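Local coordinates for protein aldose 1-epimerase (Escherichia coli, PDB 3NRE) that probably interconverts the alpha and beta anomers of aldose sugars, at residues Leu187-Asn190 and Leu195-Gln198; Gly21-Phe26 and Asp126-Thr131; Gly209-Glu214 and Phe251-Met256. All blocks are in the same frame, centred on the assembly; numbering follows the deposited sequence. Where two conformers were deposited one is given.

Contact 1 (Leu187-Asn190 and Leu195-Gln198); sequences LDFN and LPRQ
Asp188 OD1 accepts two N-H groups of Asn190 and so closes a turn around Phe189, whose ring, with the side chain of Leu187, meets Pro196 of 195-198. The bond from the backbone N of Asn190, 3.1 Å to Asp188 OD1, defines an Asx turn. The second comes from Asn190 ND2, 2.8 Å from Asp188 OD1 and nearly straight at 164°; it arrives on the syn side of the carboxylate, tilted 35° from its plane. Aspartate suits the place because its short side chain puts one carboxylate oxygen, OD1, within reach of both donors, while the Asn190 amide also gives ND2 to Ala164 O, tying the turn to a neighbouring loop.

The turn belongs to the loop before the short strand 193-194, an outermost strand of the nine-stranded antiparallel sheet, and Pro196 lies in the loop just after it. No hydrogen bond joins the two segments; the join is apolar. Phe189 is a buried aromatic that also packs on Tyr233 and Ile235, and it offers Pro196 the edge of its ring, CZ lying 4.3 Å from Pro196 CD. The rigid pyrrolidine ring suits this site as a compact apolar block. Leu187 carries CG beside its backbone N (chi1 -65°), which brings its branch round to Pro196. The two side chains cross at about a right angle, with Leu187 CD2 4.1 Å from Pro196 CG.

Contact 2 (Gly21-Phe26 and Asp126-Thr131); sequences GVIEGF and DTLTVT
Leu128 is the residue of 126-131 on which both Phe26 and Ile23 converge. One contact is CH-pi: Leu128 CD2 sits over one face of the Phe26 ring, 4.2 Å from its centroid and 15° off the ring normal. Phe26 holds CG anti to its N (chi1 -177°), which extends the ring across to Leu128.

Plain apolar contacts complete the join. Phe26 and Leu128 pass alongside one another, pointing opposite ways, with Phe26 CZ 3.7 Å from Leu128 CB. Ile23 meets Leu128 tip to tip, CD1 to CD2 at 4.0 Å; Leu14 borders both and Phe121 packs on Ile23, an apolar setting that suits branched chains. With an alanine at Phe26, Leu128 CD2 would probably lose the ring face beneath it and a gap would open beside Leu123.

Thr127 and, just before the strand, Asp126 point away from 21-26; in one Thr127 conformer OG1 donates to Asp126 OD1 from above the carboxylate plane. Glu24 and Gly25 both face Asp15 in a classic beta bulge. Strands 22-28 and 127-136 belong to different antiparallel sheets, and buried face-to-face packing of this kind is typical of a beta-sandwich, the fold of the galactose mutarotase family.

Contact 3 (Gly209-Glu214 and Phe251-Met256); sequences GQARIE and FCLEPM
Strands 210-214 and 251-256 run in roughly opposite directions with Ala211 and Leu253 nearest, their CA atoms 8.9 Å apart, a separation at which side chains rather than backbone bonds span the gap. Ala211 and Ile213, two residues apart and so on the same face, point at Leu253 and Phe251, likewise two apart. Ala211 CB meets Leu253 CD1 at 4.1 Å; the small methyl leaves room for the longer leucine, whose chi1 of -173° turns CG away from its own N and carries CD1 to that methyl. Ile213 uses its CG2 branch, which approaches Phe251 edge-on in the plane of the ring, 4.0 Å from CZ.

These strands lie in two antiparallel sheets, 210-215 in the nine-stranded and 250-256 in the eight-stranded one, and their facing sides form part of the buried interior of the galactose mutarotase beta-sandwich. Beta-branching is well accommodated in an extended strand and gives Ile213 the branch that meets the ring, while the flat Phe251 ring spans the gap. Phe152, on a strand next to 250-256, adds a second aromatic: its ring meets that of Phe251 with the planes about 25° apart, and it also touches Ile213.

The other side of strand 210-215 carries polar and charged residues. In one of two modelled conformers, Arg212 NE forms a salt bridge with Glu214 OE2 at 3.2 Å, OE2 lying close to the guanidinium plane and met on its anti side. Glu214 OE1 pairs with Arg159 of adjacent strand 159-162, while Arg212 NH1 spans strand 220-227 to reach Glu289.

Overall arrangement
All three contacts touch or flank one nine-stranded antiparallel sheet. Contact 2 uses its strand 127-136, contact 3 its strand 210-215, three strands further on, and contact 1 brackets its outermost strand 193-194. Contacts 1 and 3 have centres 12 Å apart and meet directly: Leu195 CD1 packs against Phe251 CD2 at 4.0 Å, so that the apolar packing of the two contacts meets there. Contacts 2 and 3 do not touch, their nearest atoms about 9 Å apart and their centres 14 Å, while contacts 1 and 2 lie farthest apart, with centres at 25 Å. Contacts 2 and 3 join this sheet to two other sheets.

Contact 1 (Leu187-Asn190 and Leu195-Gln198)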
loop_
_atom_site.group_PDB
_atom_site.type_symbol
_atom_site.label_atom_id
_atom_site.label_comp_id
_atom_site.label_asym_id
_atom_site.label_seq_id
_atom_site.Cartn_x
_atom_site.Cartn_y
_atom_site.Cartn_z
ATOM N N LEU A 187 -19.215 6.363 -2.462
ATOM C CA LEU A 187 -17.846 6.322 -1.876
ATOM C C LEU A 187 -17.843 6.316 -0.337
ATOM O O LEU A 187 -16.836 6.613 0.304
ATOM C CB LEU A 187 -17.018 7.521 -2.360
ATOM C CG LEU A 187 -16.726 7.551 -3.848
ATOM C CD1 LEU A 187 -16.020 8.838 -4.253
ATOM C CD2 LEU A 187 -15.914 6.313 -4.204
ATOM N N ASP A 188 -18.954 5.950 0.255
ATOM C CA ASP A 188 -19.092 5.948 1.715
ATOM C C ASP A 188 -19.053 4.518 2.231
ATOM O O ASP A 188 -20.056 3.775 2.141
ATOM C CB ASP A 188 -20.424 6.629 2.131
ATOM C CG ASP A 188 -20.514 6.872 3.638
ATOM O OD1 ASP A 188 -19.803 6.179 4.391
ATOM O OD2 ASP A 188 -21.329 7.737 4.083
ATOM N N PHE A 189 -17.887 4.131 2.769
ATOM C CA PHE A 189 -17.634 2.786 3.239
ATOM C C PHE A 189 -17.664 2.700 4.758
ATOM O O PHE A 189 -17.171 1.730 5.337
ATOM C CB PHE A 189 -16.291 2.270 2.689
ATOM C CG PHE A 189 -16.204 2.379 1.198
ATOM C CD1 PHE A 189 -17.018 1.595 0.396
ATOM C CD2 PHE A 189 -15.393 3.324 0.601
ATOM C CE1 PHE A 189 -16.944 1.729 -1.031
ATOM C CE2 PHE A 189 -15.344 3.477 -0.787
ATOM C CZ PHE A 189 -16.134 2.675 -1.598
ATOM N N ASN A 190 -18.276 3.682 5.424
ATOM C CA ASN A 190 -18.441 3.560 6.887
ATOM C C ASN A 190 -19.249 2.321 7.298
ATOM O O ASN A 190 -18.942 1.659 8.285
ATOM C CB ASN A 190 -19.056 4.830 7.487
ATOM C CG ASN A 190 -18.065 5.976 7.543
ATOM O OD1 ASN A 190 -17.231 6.040 8.456
ATOM N ND2 ASN A 190 -18.099 6.848 6.531
ATOM N N LEU A 195 -18.134 -1.839 -4.236
ATOM C CA LEU A 195 -17.264 -0.947 -4.987
ATOM C C LEU A 195 -18.057 -0.407 -6.168
ATOM O O LEU A 195 -18.775 -1.148 -6.831
ATOM C CB LEU A 195 -16.010 -1.653 -5.520
ATOM C CG LEU A 195 -14.820 -1.929 -4.582
ATOM C CD1 LEU A 195 -14.209 -0.665 -3.943
ATOM C CD2 LEU A 195 -15.226 -2.997 -3.502
ATOM N N PRO A 196 -17.909 0.903 -6.468
ATOM C CA PRO A 196 -18.449 1.427 -7.715
ATOM C C PRO A 196 -17.882 0.675 -8.920
ATOM O O PRO A 196 -16.716 0.280 -8.897
ATOM C CB PRO A 196 -17.907 2.872 -7.752
ATOM C CG PRO A 196 -17.503 3.199 -6.337
ATOM C CD PRO A 196 -17.236 1.913 -5.636
ATOM N N ARG A 197 -18.686 0.532 -9.966
ATOM C CA ARG A 197 -18.259 -0.085 -11.222
ATOM C C ARG A 197 -17.865 0.993 -12.217
ATOM O O ARG A 197 -18.464 1.130 -13.293
ATOM C CB ARG A 197 -19.387 -0.970 -11.797
ATOM C CG ARG A 197 -19.500 -2.319 -11.081
ATOM C CD ARG A 197 -18.109 -2.864 -10.835
ATOM N NE ARG A 197 -18.064 -4.207 -10.246
ATOM C CZ ARG A 197 -18.107 -4.468 -8.938
ATOM N NH1 ARG A 197 -18.244 -3.490 -8.049
ATOM N NH2 ARG A 197 -18.034 -5.717 -8.516
ATOM N N GLN A 198 -16.837 1.746 -11.846
ATOM C CA GLN A 198 -16.296 2.847 -12.627
ATOM C C GLN A 198 -14.975 3.234 -11.964
ATOM O O GLN A 198 -14.686 2.826 -10.834
ATOM C CB GLN A 198 -17.237 4.058 -12.624
ATOM C CG GLN A 198 -17.553 4.585 -11.229
ATOM C CD GLN A 198 -18.601 5.678 -11.287
ATOM O OE1 GLN A 198 -19.773 5.438 -10.988
ATOM N NE2 GLN A 198 -18.204 6.864 -11.721
#

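Contact 2 (Gly21-Phe26 and Asp126-Thr131)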
loop_
_atom_site.group_PDB
_atom_site.type_symbol
_atom_site.label_atom_id
_atom_site.label_comp_id
_atom_site.label_asym_id
_atom_site.label_seq_id
_atom_site.Cartn_x
_atom_site.Cartn_y
_atom_site.Cartn_z
ATOM N N GLY A 21 10.026 -6.307 -3.380
ATOM C CA GLY A 21 9.505 -6.759 -2.129
ATOM C C GLY A 21 8.010 -7.028 -2.158
ATOM O O GLY A 21 7.303 -6.794 -1.195
ATOM N N VAL A 22 7.555 -7.512 -3.298
ATOM C CA VAL A 22 6.146 -7.650 -3.562
ATOM C C VAL A 22 5.625 -9.027 -3.179
ATOM O O VAL A 22 6.311 -10.043 -3.301
ATOM C CB VAL A 22 5.805 -7.355 -5.017
ATOM C CG1 VAL A 22 6.303 -5.943 -5.417
ATOM C CG2 VAL A 22 6.363 -8.458 -6.005
ATOM N N ILE A 23 4.395 -9.046 -2.707
ATOM C CA ILE A 23 3.664 -10.317 -2.589
ATOM C C ILE A 23 3.214 -10.707 -3.983
ATOM O O ILE A 23 2.668 -9.868 -4.709
ATOM C CB ILE A 23 2.445 -10.180 -1.682
ATOM C CG1 ILE A 23 2.925 -9.789 -0.286
ATOM C CG2 ILE A 23 1.683 -11.506 -1.538
ATOM C CD1 ILE A 23 1.819 -9.556 0.744
ATOM N N GLU A 24 3.434 -11.956 -4.341
ATOM C CA GLU A 24 2.992 -12.516 -5.656
ATOM C C GLU A 24 1.800 -13.483 -5.546
ATOM O O GLU A 24 1.258 -13.912 -6.553
ATOM C CB GLU A 24 4.175 -13.188 -6.395
ATOM C CG GLU A 24 5.221 -12.155 -6.822
ATOM C CD GLU A 24 4.853 -11.340 -8.116
ATOM O OE1 GLU A 24 3.719 -11.485 -8.634
ATOM O OE2 GLU A 24 5.754 -10.617 -8.641
ATOM N N GLY A 25 1.402 -13.815 -4.328
ATOM C CA GLY A 25 0.189 -14.578 -4.087
ATOM C C GLY A 25 -0.057 -14.756 -2.605
ATOM O O GLY A 25 0.869 -14.810 -1.824
ATOM N N PHE A 26 -1.336 -14.847 -2.254
ATOM C CA PHE A 26 -1.778 -15.161 -0.915
ATOM C C PHE A 26 -3.073 -15.947 -1.080
ATOM O O PHE A 26 -4.046 -15.443 -1.670
ATOM C CB PHE A 26 -2.005 -13.858 -0.130
ATOM C CG PHE A 26 -2.394 -14.061 1.298
ATOM C CD1 PHE A 26 -1.922 -15.136 2.025
ATOM C CD2 PHE A 26 -3.170 -13.119 1.954
ATOM C CE1 PHE A 26 -2.297 -15.309 3.379
ATOM C CE2 PHE A 26 -3.527 -13.284 3.293
ATOM C CZ PHE A 26 -3.117 -14.356 4.000
ATOM N N ASP A 126 -4.443 -18.325 10.284
ATOM C CA ASP A 126 -5.454 -17.453 9.687
ATOM C C ASP A 126 -5.013 -16.010 9.405
ATOM O O ASP A 126 -5.821 -15.244 8.904
ATOM C CB ASP A 126 -6.715 -17.436 10.561
ATOM C CG ASP A 126 -6.459 -16.827 11.951
ATOM O OD1 ASP A 126 -5.286 -16.501 12.258
ATOM O OD2 ASP A 126 -7.433 -16.656 12.718
ATOM N N THR A 127 -3.774 -15.641 9.730
ATOM C CA THR A 127 -3.343 -14.267 9.621
ATOM C C THR A 127 -1.958 -14.114 8.976
ATOM O O THR A 127 -1.015 -14.820 9.326
ATOM C CB THR A 127 -3.280 -13.561 11.029
ATOM O OG1 THR A 127 -4.445 -13.867 11.817
ATOM C CG2 THR A 127 -3.150 -12.062 10.880
ATOM N N LEU A 128 -1.861 -13.140 8.095
ATOM C CA LEU A 128 -0.611 -12.673 7.517
ATOM C C LEU A 128 -0.282 -11.331 8.182
ATOM O O LEU A 128 -1.139 -10.432 8.206
ATOM C CB LEU A 128 -0.798 -12.389 6.023
ATOM C CG LEU A 128 0.342 -11.609 5.357
ATOM C CD1 LEU A 128 1.668 -12.368 5.450
ATOM C CD2 LEU A 128 -0.007 -11.252 3.903
ATOM N N THR A 129 0.935 -11.216 8.729
ATOM C CA THR A 129 1.427 -9.963 9.305
ATOM C C THR A 129 2.646 -9.503 8.482
ATOM O O THR A 129 3.586 -10.262 8.236
ATOM C CB THR A 129 1.820 -10.130 10.797
ATOM O OG1 THR A 129 0.713 -10.673 11.536
ATOM C CG2 THR A 129 2.231 -8.797 11.427
ATOM N N VAL A 130 2.628 -8.244 8.081
ATOM C CA VAL A 130 3.700 -7.649 7.299
ATOM C C VAL A 130 4.135 -6.380 8.035
ATOM O O VAL A 130 3.284 -5.613 8.457
ATOM C CB VAL A 130 3.253 -7.254 5.873
ATOM C CG1 VAL A 130 4.468 -6.758 5.108
ATOM C CG2 VAL A 130 2.552 -8.442 5.108
ATOM N N THR A 131 5.439 -6.224 8.225
ATOM C CA THR A 131 6.029 -5.145 8.993
ATOM C C THR A 131 7.096 -4.416 8.137
ATOM O O THR A 131 8.028 -5.058 7.613
ATOM C CB THR A 131 6.644 -5.782 10.279
ATOM O OG1 THR A 131 5.617 -6.494 10.999
ATOM C CG2 THR A 131 7.336 -4.754 11.214
#

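Contact 3 (Gly209-Glu214 and Phe251-Met256)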
loop_
_atom_site.group_PDB
_atom_site.type_symbol
_atom_site.label_atom_id
_atom_site.label_comp_id
_atom_site.label_asym_id
_atom_site.label_seq_id
_atom_site.Cartn_x
_atom_site.Cartn_y
_atom_site.Cartn_z
ATOM N N GLY A 209 -7.599 2.780 10.866
ATOM C CA GLY A 209 -6.682 1.750 10.527
ATOM C C GLY A 209 -7.247 0.351 10.412
ATOM O O GLY A 209 -6.469 -0.564 10.389
ATOM N N GLN A 210 -8.582 0.188 10.435
ATOM C CA GLN A 210 -9.201 -1.118 10.375
ATOM C C GLN A 210 -10.183 -1.183 9.207
ATOM O O GLN A 210 -10.987 -0.247 8.981
ATOM C CB GLN A 210 -9.928 -1.442 11.694
ATOM C CG GLN A 210 -9.022 -1.329 12.919
ATOM C CD GLN A 210 -9.698 -1.810 14.202
ATOM O OE1 GLN A 210 -10.483 -2.752 14.193
ATOM N NE2 GLN A 210 -9.394 -1.155 15.306
ATOM N N ALA A 211 -10.145 -2.299 8.495
ATOM C CA ALA A 211 -11.046 -2.482 7.376
ATOM C C ALA A 211 -11.553 -3.907 7.321
ATOM O O ALA A 211 -10.952 -4.835 7.840
ATOM C CB ALA A 211 -10.363 -2.103 6.056
ATOM N N ARG A 212 -12.682 -4.069 6.670
ATOM C CA ARG A 212 -13.241 -5.391 6.437
ATOM C C ARG A 212 -13.513 -5.508 4.948
ATOM O O ARG A 212 -14.160 -4.626 4.373
ATOM C CB ARG A 212 -14.511 -5.552 7.270
ATOM C CG ARG A 212 -15.137 -6.881 7.199
ATOM C CD ARG A 212 -16.250 -6.995 8.212
ATOM N NE ARG A 212 -17.044 -8.173 7.934
ATOM C CZ ARG A 212 -16.767 -9.411 8.350
ATOM N NH1 ARG A 212 -15.712 -9.667 9.123
ATOM N NH2 ARG A 212 -17.580 -10.408 8.010
ATOM N N ILE A 213 -12.947 -6.551 4.315
ATOM C CA ILE A 213 -13.204 -6.827 2.925
ATOM C C ILE A 213 -14.061 -8.102 2.890
ATOM O O ILE A 213 -13.539 -9.170 3.191
ATOM C CB ILE A 213 -11.887 -7.043 2.129
ATOM C CG1 ILE A 213 -11.038 -5.759 2.061
ATOM C CG2 ILE A 213 -12.153 -7.497 0.713
ATOM C CD1 ILE A 213 -10.081 -5.586 3.240
ATOM N N GLU A 214 -15.334 -8.001 2.486
ATOM C CA GLU A 214 -16.211 -9.150 2.448
ATOM C C GLU A 214 -16.295 -9.766 1.079
ATOM O O GLU A 214 -16.555 -9.043 0.103
ATOM C CB GLU A 214 -17.636 -8.774 2.867
ATOM C CG GLU A 214 -17.700 -8.228 4.269
ATOM C CD GLU A 214 -19.068 -7.668 4.661
ATOM O OE1 GLU A 214 -20.042 -7.748 3.875
ATOM O OE2 GLU A 214 -19.142 -7.112 5.771
ATOM N N PHE A 251 -9.625 -4.699 -7.141
ATOM C CA PHE A 251 -9.609 -3.317 -6.616
ATOM C C PHE A 251 -8.519 -3.248 -5.581
ATOM O O PHE A 251 -8.024 -4.257 -5.141
ATOM C CB PHE A 251 -10.937 -2.906 -5.956
ATOM C CG PHE A 251 -11.162 -3.527 -4.614
ATOM C CD1 PHE A 251 -11.623 -4.846 -4.520
ATOM C CD2 PHE A 251 -10.901 -2.812 -3.432
ATOM C CE1 PHE A 251 -11.828 -5.447 -3.267
ATOM C CE2 PHE A 251 -11.106 -3.393 -2.192
ATOM C CZ PHE A 251 -11.577 -4.726 -2.108
ATOM N N CYS A 252 -8.114 -2.033 -5.208
ATOM C CA CYS A 252 -7.103 -1.833 -4.165
ATOM C C CYS A 252 -7.675 -1.052 -3.020
ATOM O O CYS A 252 -8.466 -0.128 -3.201
ATOM C CB CYS A 252 -5.908 -1.080 -4.684
ATOM S SG CYS A 252 -5.194 -1.830 -6.132
ATOM N N LEU A 253 -7.277 -1.439 -1.813
ATOM C CA LEU A 253 -7.559 -0.641 -0.599
ATOM C C LEU A 253 -6.194 -0.500 0.012
ATOM O O LEU A 253 -5.622 -1.485 0.487
ATOM C CB LEU A 253 -8.546 -1.318 0.361
ATOM C CG LEU A 253 -8.995 -0.450 1.536
ATOM C CD1 LEU A 253 -10.326 -0.979 2.117
ATOM C CD2 LEU A 253 -7.907 -0.317 2.643
ATOM N N GLU A 254 -5.656 0.721 -0.012
ATOM C CA GLU A 254 -4.211 0.985 0.257
ATOM C C GLU A 254 -4.014 1.721 1.577
ATOM O O GLU A 254 -4.264 2.925 1.639
ATOM C CB GLU A 254 -3.605 1.854 -0.832
ATOM C CG GLU A 254 -3.923 1.388 -2.261
ATOM C CD GLU A 254 -3.716 2.506 -3.320
ATOM O OE1 GLU A 254 -2.804 3.397 -3.191
ATOM O OE2 GLU A 254 -4.525 2.412 -4.266
ATOM N N PRO A 255 -3.551 1.039 2.623
ATOM C CA PRO A 255 -3.300 1.753 3.880
ATOM C C PRO A 255 -2.028 2.596 3.841
ATOM O O PRO A 255 -0.977 2.201 3.285
ATOM C CB PRO A 255 -3.167 0.646 4.898
ATOM C CG PRO A 255 -2.556 -0.486 4.055
ATOM C CD PRO A 255 -3.244 -0.388 2.754
HETATM N N MSE A 256 -2.135 3.803 4.407
HETATM C CA MSE A 256 -1.021 4.705 4.424
HETATM C C MSE A 256 -0.910 5.328 5.772
HETATM O O MSE A 256 -1.931 5.674 6.387
HETATM C CB MSE A 256 -1.213 5.857 3.393
HETATM C CG MSE A 256 -1.319 5.401 1.971
HETATM SE SE MSE A 256 -2.070 6.922 0.976
HETATM C CE MSE A 256 -0.954 8.308 1.421
#